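Local coordinates for protein BlEst2 (Bacillus licheniformis, PDB 6WPX) that probably hydrolyses ester bonds as a lipase or esterase with an alpha/beta-hydrolase domain and a C-terminal domain that has autoinhibitory effects, at residues G295-L300 with I369-K374; V316-N321 with F379-T384. One frame throughout, in Å; residues are numbered along the deposited sequence.

In the fold
Two facing antiparallel sheets built from interleaved parts of one chain illustrate how a beta sandwich is closed. The chain runs up strand 290-297 of the first sheet and turns at 297-300 into strand 300-307 of the second. It returns to the first as strand 313-320, and much later reaches strand 365-372 of the second and strand 377-386 of the first. Contact 1 closes a loop of 68 residues, joining the turn after strand 290-297 to the end of strand 365-372. Contact 2 closes one of 57 residues inside the first sheet. The loops cross, since the segments alternate. Where the contacts meet, S371 and I369 pack on W318, F381 and V316 between the sheets.

Contact 1: G295-L300 with I369-K374; sequences GENHGL and IASSVK
L300 and S372 form an antiparallel non-hydrogen-bonded pair with CA atoms 4.5 Å apart, and just beyond it V373 N donates a 2.8 Å hydrogen bond to G299 O. The CA-H groups add to this register: S372 CA lies 3.3 Å from G299 O, and L300 CA points its hydrogen at S371 O.

N297 carries the polar side-chain contacts. Its CG stands anti to the backbone N (chi1 176°), and the carboxamide beyond it serves both segments. OD1 accepts the backbone N-H of G299 at 3.0 Å, which makes an Asx turn. On the other branch ND2 donates to S371 O over 3.0 Å, a bent bond (139° at the hydrogen) that arrives from above the carbonyl plane; a second, weak bond runs to G299 O. ND2 also reaches the carboxylate of E377, which accepts from S371 OG as well, and the buried amide is probably held against rotation by this set of partners. V373 crosses the amide obliquely and lays CG2 3.5 Å from ND2. Farther along, L300 CD1 makes a loose apolar contact with A370 CB at 4.2 Å.

The Asx turn here, bonded through its amide to a neighbouring strand, forms a corner of a beta sandwich, where the chain leaves strand 290-297 of one sheet and starts strand 300-307 of the other, beside strand 365-372.

Contact 2: V316-N321 with F379-T384; sequences VHWLSN and FLFIVT
W318 and F379 stack diagonally across two strands, although W318 is paired in register with F381. The six-membered ring of the indole and the F379 ring are 4.2 Å apart at their centroids, with planes only 15° from parallel, an offset stack. W318 CH2 sits over the centre of the F379 ring, and W318 CZ2 comes within 3.2 Å of F379 CG, a tight fit. F379 achieves it with CG between the backbone N and the carbonyl carbon (chi1 75°), which sets CG, the ring atom nearest the indole, against W318 CZ2. F381 completes the aromatic cluster: its CB lies 3.8 Å from W318 CE3, its ring turned obliquely to the indole, while V316 CG1 meets the ring edge in plane, 3.7 Å from F381 CE1.

This aromatic face is the inner side of a beta sandwich, packed against strands 300-307 and 365-372. An alanine in place of W318 would probably open a gap over F379 and leave the carboxylate of E377 without the indole N-H that it accepts.

The strands run antiparallel at 167°, joined by paired backbone hydrogen bonds between H317 and I382 and between L319 and L380; L319 N lies 2.8 Å from L380 O. The side chains of these four form the opposite face, where L319 CD1 touches I382 CD1 at 3.9 Å and helices 163-169 and 218-224 pack on them. Both nitrogens of the buried H317 ring are satisfied, ND1 by S356 and NE2 by T315.

Contact 1: G295-L300 with I369-K374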
loop_
_atom_site.group_PDB
_atom_site.type_symbol
_atom_site.label_atom_id
_atom_site.label_comp_id
_atom_site.label_asym_id
_atom_site.label_seq_id
_atom_site.Cartn_x
_atom_site.Cartn_y
_atom_site.Cartn_z
ATOM N N GLY A 295 2.055 7.298 -18.990
ATOM C CA GLY A 295 1.809 7.167 -20.419
ATOM C C GLY A 295 2.596 6.017 -20.977
ATOM O O GLY A 295 2.988 5.104 -20.247
ATOM N N GLU A 296 2.846 6.081 -22.259
ATOM C CA GLU A 296 3.618 5.106 -22.997
ATOM C C GLU A 296 4.703 5.856 -23.724
ATOM O O GLU A 296 4.535 7.039 -24.064
ATOM C CB GLU A 296 2.724 4.363 -23.996
ATOM C CG GLU A 296 1.896 3.279 -23.316
ATOM C CD GLU A 296 0.854 2.577 -24.174
ATOM O OE1 GLU A 296 0.497 3.100 -25.254
ATOM O OE2 GLU A 296 0.378 1.502 -23.747
ATOM N N ASN A 297 5.838 5.181 -23.919
ATOM C CA ASN A 297 6.978 5.748 -24.603
ATOM C C ASN A 297 7.559 4.704 -25.548
ATOM O O ASN A 297 7.950 3.617 -25.121
ATOM C CB ASN A 297 8.020 6.204 -23.580
ATOM C CG ASN A 297 9.302 6.721 -24.180
ATOM O OD1 ASN A 297 9.326 7.252 -25.289
ATOM N ND2 ASN A 297 10.386 6.613 -23.434
ATOM N N HIS A 298 7.615 5.039 -26.834
ATOM C CA HIS A 298 8.152 4.152 -27.866
ATOM C C HIS A 298 9.560 4.584 -28.313
ATOM O O HIS A 298 10.138 3.939 -29.182
ATOM C CB HIS A 298 7.194 4.100 -29.067
ATOM C CG HIS A 298 5.895 3.419 -28.763
ATOM N ND1 HIS A 298 4.896 4.064 -28.055
ATOM C CD2 HIS A 298 5.473 2.175 -29.084
ATOM C CE1 HIS A 298 3.901 3.197 -27.975
ATOM N NE2 HIS A 298 4.199 2.052 -28.589
ATOM N N GLY A 299 10.086 5.659 -27.723
ATOM C CA GLY A 299 11.415 6.168 -28.042
ATOM C C GLY A 299 11.897 7.142 -26.993
ATOM O O GLY A 299 12.393 6.739 -25.939
ATOM N N LEU A 300 11.722 8.433 -27.267
ATOM C CA LEU A 300 12.088 9.475 -26.332
ATOM C C LEU A 300 10.818 10.085 -25.745
ATOM O O LEU A 300 9.916 10.496 -26.485
ATOM C CB LEU A 300 12.931 10.566 -27.018
ATOM C CG LEU A 300 13.208 11.837 -26.180
ATOM C CD1 LEU A 300 14.150 11.557 -25.019
ATOM C CD2 LEU A 300 13.753 12.955 -27.055
ATOM N N ILE A 369 12.544 15.480 -17.064
ATOM C CA ILE A 369 13.000 14.099 -17.054
ATOM C C ILE A 369 12.899 13.617 -18.494
ATOM O O ILE A 369 11.995 14.033 -19.223
ATOM C CB ILE A 369 12.246 13.177 -16.046
ATOM C CG1 ILE A 369 13.005 11.809 -15.881
ATOM C CG2 ILE A 369 10.792 12.936 -16.489
ATOM C CD1 ILE A 369 13.002 11.252 -14.542
ATOM N N ALA A 370 13.818 12.757 -18.897
ATOM C CA ALA A 370 13.806 12.178 -20.225
ATOM C C ALA A 370 14.078 10.689 -20.116
ATOM O O ALA A 370 14.975 10.275 -19.393
ATOM C CB ALA A 370 14.834 12.871 -21.129
ATOM N N SER A 371 13.275 9.888 -20.808
ATOM C CA SER A 371 13.466 8.438 -20.874
ATOM C C SER A 371 13.643 8.074 -22.338
ATOM O O SER A 371 12.785 8.393 -23.165
ATOM C CB SER A 371 12.264 7.693 -20.306
ATOM O OG SER A 371 12.464 6.291 -20.357
ATOM N N SER A 372 14.786 7.472 -22.659
ATOM C CA SER A 372 15.093 7.032 -24.018
ATOM C C SER A 372 15.088 5.519 -23.994
ATOM O O SER A 372 15.815 4.910 -23.218
ATOM C CB SER A 372 16.443 7.576 -24.483
ATOM O OG SER A 372 16.674 7.273 -25.848
ATOM N N VAL A 373 14.204 4.920 -24.785
ATOM C CA VAL A 373 14.041 3.466 -24.838
ATOM C C VAL A 373 14.212 2.934 -26.261
ATOM O O VAL A 373 13.942 3.653 -27.219
ATOM C CB VAL A 373 12.689 3.002 -24.213
ATOM C CG1 VAL A 373 12.635 3.255 -22.705
ATOM C CG2 VAL A 373 11.494 3.645 -24.909
ATOM N N LYS A 374 14.585 1.666 -26.375
ATOM C CA LYS A 374 14.725 0.943 -27.669
ATOM C C LYS A 374 13.517 0.020 -27.822
ATOM O O LYS A 374 13.139 -0.288 -28.949
ATOM C CB LYS A 374 15.997 0.099 -27.682
#

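Contact 2: V316-N321 with F379-T384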
loop_
_atom_site.group_PDB
_atom_site.type_symbol
_atom_site.label_atom_id
_atom_site.label_comp_id
_atom_site.label_asym_id
_atom_site.label_seq_id
_atom_site.Cartn_x
_atom_site.Cartn_y
_atom_site.Cartn_z
ATOM N N VAL A 316 12.864 11.580 -7.357
ATOM C CA VAL A 316 12.439 11.524 -8.757
ATOM C C VAL A 316 12.450 10.070 -9.176
ATOM O O VAL A 316 13.461 9.391 -9.036
ATOM C CB VAL A 316 13.368 12.411 -9.641
ATOM C CG1 VAL A 316 12.888 12.468 -11.090
ATOM C CG2 VAL A 316 13.504 13.818 -9.077
ATOM N N HIS A 317 11.303 9.584 -9.634
ATOM C CA HIS A 317 11.137 8.185 -9.979
ATOM C C HIS A 317 10.548 7.992 -11.346
ATOM O O HIS A 317 9.509 8.575 -11.651
ATOM C CB HIS A 317 10.227 7.487 -8.940
ATOM C CG HIS A 317 10.602 7.814 -7.544
ATOM N ND1 HIS A 317 11.538 7.063 -6.860
ATOM C CD2 HIS A 317 10.206 8.839 -6.762
ATOM C CE1 HIS A 317 11.692 7.659 -5.692
ATOM N NE2 HIS A 317 10.907 8.725 -5.584
ATOM N N TRP A 318 11.171 7.120 -12.139
ATOM C CA TRP A 318 10.616 6.740 -13.430
ATOM C C TRP A 318 10.328 5.238 -13.333
ATOM O O TRP A 318 11.247 4.424 -13.370
ATOM C CB TRP A 318 11.566 7.076 -14.590
ATOM C CG TRP A 318 10.969 6.819 -15.948
ATOM C CD1 TRP A 318 10.954 5.635 -16.629
ATOM C CD2 TRP A 318 10.299 7.776 -16.785
ATOM N NE1 TRP A 318 10.327 5.797 -17.847
ATOM C CE2 TRP A 318 9.896 7.097 -17.959
ATOM C CE3 TRP A 318 9.954 9.136 -16.635
ATOM C CZ2 TRP A 318 9.231 7.747 -19.008
ATOM C CZ3 TRP A 318 9.255 9.768 -17.660
ATOM C CH2 TRP A 318 8.931 9.084 -18.844
ATOM N N LEU A 319 9.057 4.880 -13.145
ATOM C CA LEU A 319 8.639 3.467 -13.077
ATOM C C LEU A 319 8.367 3.009 -14.471
ATOM O O LEU A 319 7.752 3.739 -15.238
ATOM C CB LEU A 319 7.381 3.273 -12.220
ATOM C CG LEU A 319 7.533 3.449 -10.701
ATOM C CD1 LEU A 319 7.504 4.938 -10.309
ATOM C CD2 LEU A 319 6.447 2.690 -9.989
ATOM N N SER A 320 8.862 1.816 -14.820
ATOM C CA SER A 320 8.725 1.248 -16.162
ATOM C C SER A 320 8.544 -0.272 -16.085
ATOM O O SER A 320 8.832 -0.875 -15.056
ATOM C CB SER A 320 9.976 1.561 -16.982
ATOM O OG SER A 320 9.899 1.015 -18.295
ATOM N N ASN A 321 8.088 -0.885 -17.175
ATOM C CA ASN A 321 7.959 -2.334 -17.242
ATOM C C ASN A 321 9.318 -2.957 -17.604
ATOM O O ASN A 321 9.469 -4.177 -17.537
ATOM C CB ASN A 321 6.861 -2.754 -18.225
ATOM C CG ASN A 321 7.043 -2.208 -19.603
ATOM O OD1 ASN A 321 7.028 -0.999 -19.820
ATOM N ND2 ASN A 321 7.116 -3.101 -20.575
ATOM N N PHE A 379 4.973 3.893 -18.616
ATOM C CA PHE A 379 5.675 4.517 -17.511
ATOM C C PHE A 379 4.768 5.201 -16.519
ATOM O O PHE A 379 3.615 5.512 -16.807
ATOM C CB PHE A 379 6.732 5.518 -18.044
ATOM C CG PHE A 379 6.161 6.826 -18.568
ATOM C CD1 PHE A 379 5.932 7.901 -17.709
ATOM C CD2 PHE A 379 5.834 6.973 -19.906
ATOM C CE1 PHE A 379 5.397 9.093 -18.182
ATOM C CE2 PHE A 379 5.313 8.174 -20.384
ATOM C CZ PHE A 379 5.089 9.221 -19.518
ATOM N N LEU A 380 5.324 5.461 -15.351
ATOM C CA LEU A 380 4.701 6.221 -14.285
ATOM C C LEU A 380 5.836 7.044 -13.724
ATOM O O LEU A 380 6.822 6.497 -13.255
ATOM C CB LEU A 380 4.073 5.303 -13.221
ATOM C CG LEU A 380 3.267 5.982 -12.098
ATOM C CD1 LEU A 380 2.139 6.860 -12.665
ATOM C CD2 LEU A 380 2.691 4.947 -11.152
ATOM N N PHE A 381 5.726 8.360 -13.871
ATOM C CA PHE A 381 6.728 9.340 -13.458
ATOM C C PHE A 381 6.239 10.012 -12.210
ATOM O O PHE A 381 5.151 10.582 -12.209
ATOM C CB PHE A 381 6.955 10.377 -14.590
ATOM C CG PHE A 381 7.805 11.554 -14.167
ATOM C CD1 PHE A 381 9.030 11.359 -13.527
ATOM C CD2 PHE A 381 7.377 12.855 -14.394
ATOM C CE1 PHE A 381 9.805 12.445 -13.117
ATOM C CE2 PHE A 381 8.165 13.949 -14.007
ATOM C CZ PHE A 381 9.383 13.735 -13.382
ATOM N N ILE A 382 7.039 9.943 -11.128
ATOM C CA ILE A 382 6.622 10.504 -9.844
ATOM C C ILE A 382 7.739 11.310 -9.240
ATOM O O ILE A 382 8.886 10.857 -9.170
ATOM C CB ILE A 382 6.128 9.396 -8.848
ATOM C CG1 ILE A 382 4.952 8.595 -9.421
ATOM C CG2 ILE A 382 5.785 9.947 -7.443
ATOM C CD1 ILE A 382 4.780 7.240 -8.780
ATOM N N VAL A 383 7.381 12.483 -8.756
ATOM C CA VAL A 383 8.289 13.362 -8.027
ATOM C C VAL A 383 7.695 13.561 -6.638
ATOM O O VAL A 383 6.513 13.881 -6.526
ATOM C CB VAL A 383 8.536 14.727 -8.734
ATOM C CG1 VAL A 383 9.513 15.600 -7.933
ATOM C CG2 VAL A 383 9.066 14.522 -10.145
ATOM N N THR A 384 8.499 13.394 -5.587
ATOM C CA THR A 384 8.014 13.735 -4.249
ATOM C C THR A 384 8.784 14.981 -3.850
ATOM O O THR A 384 9.899 15.181 -4.325
ATOM C CB THR A 384 8.133 12.590 -3.216
ATOM O OG1 THR A 384 9.484 12.539 -2.773
ATOM C CG2 THR A 384 7.660 11.234 -3.761
#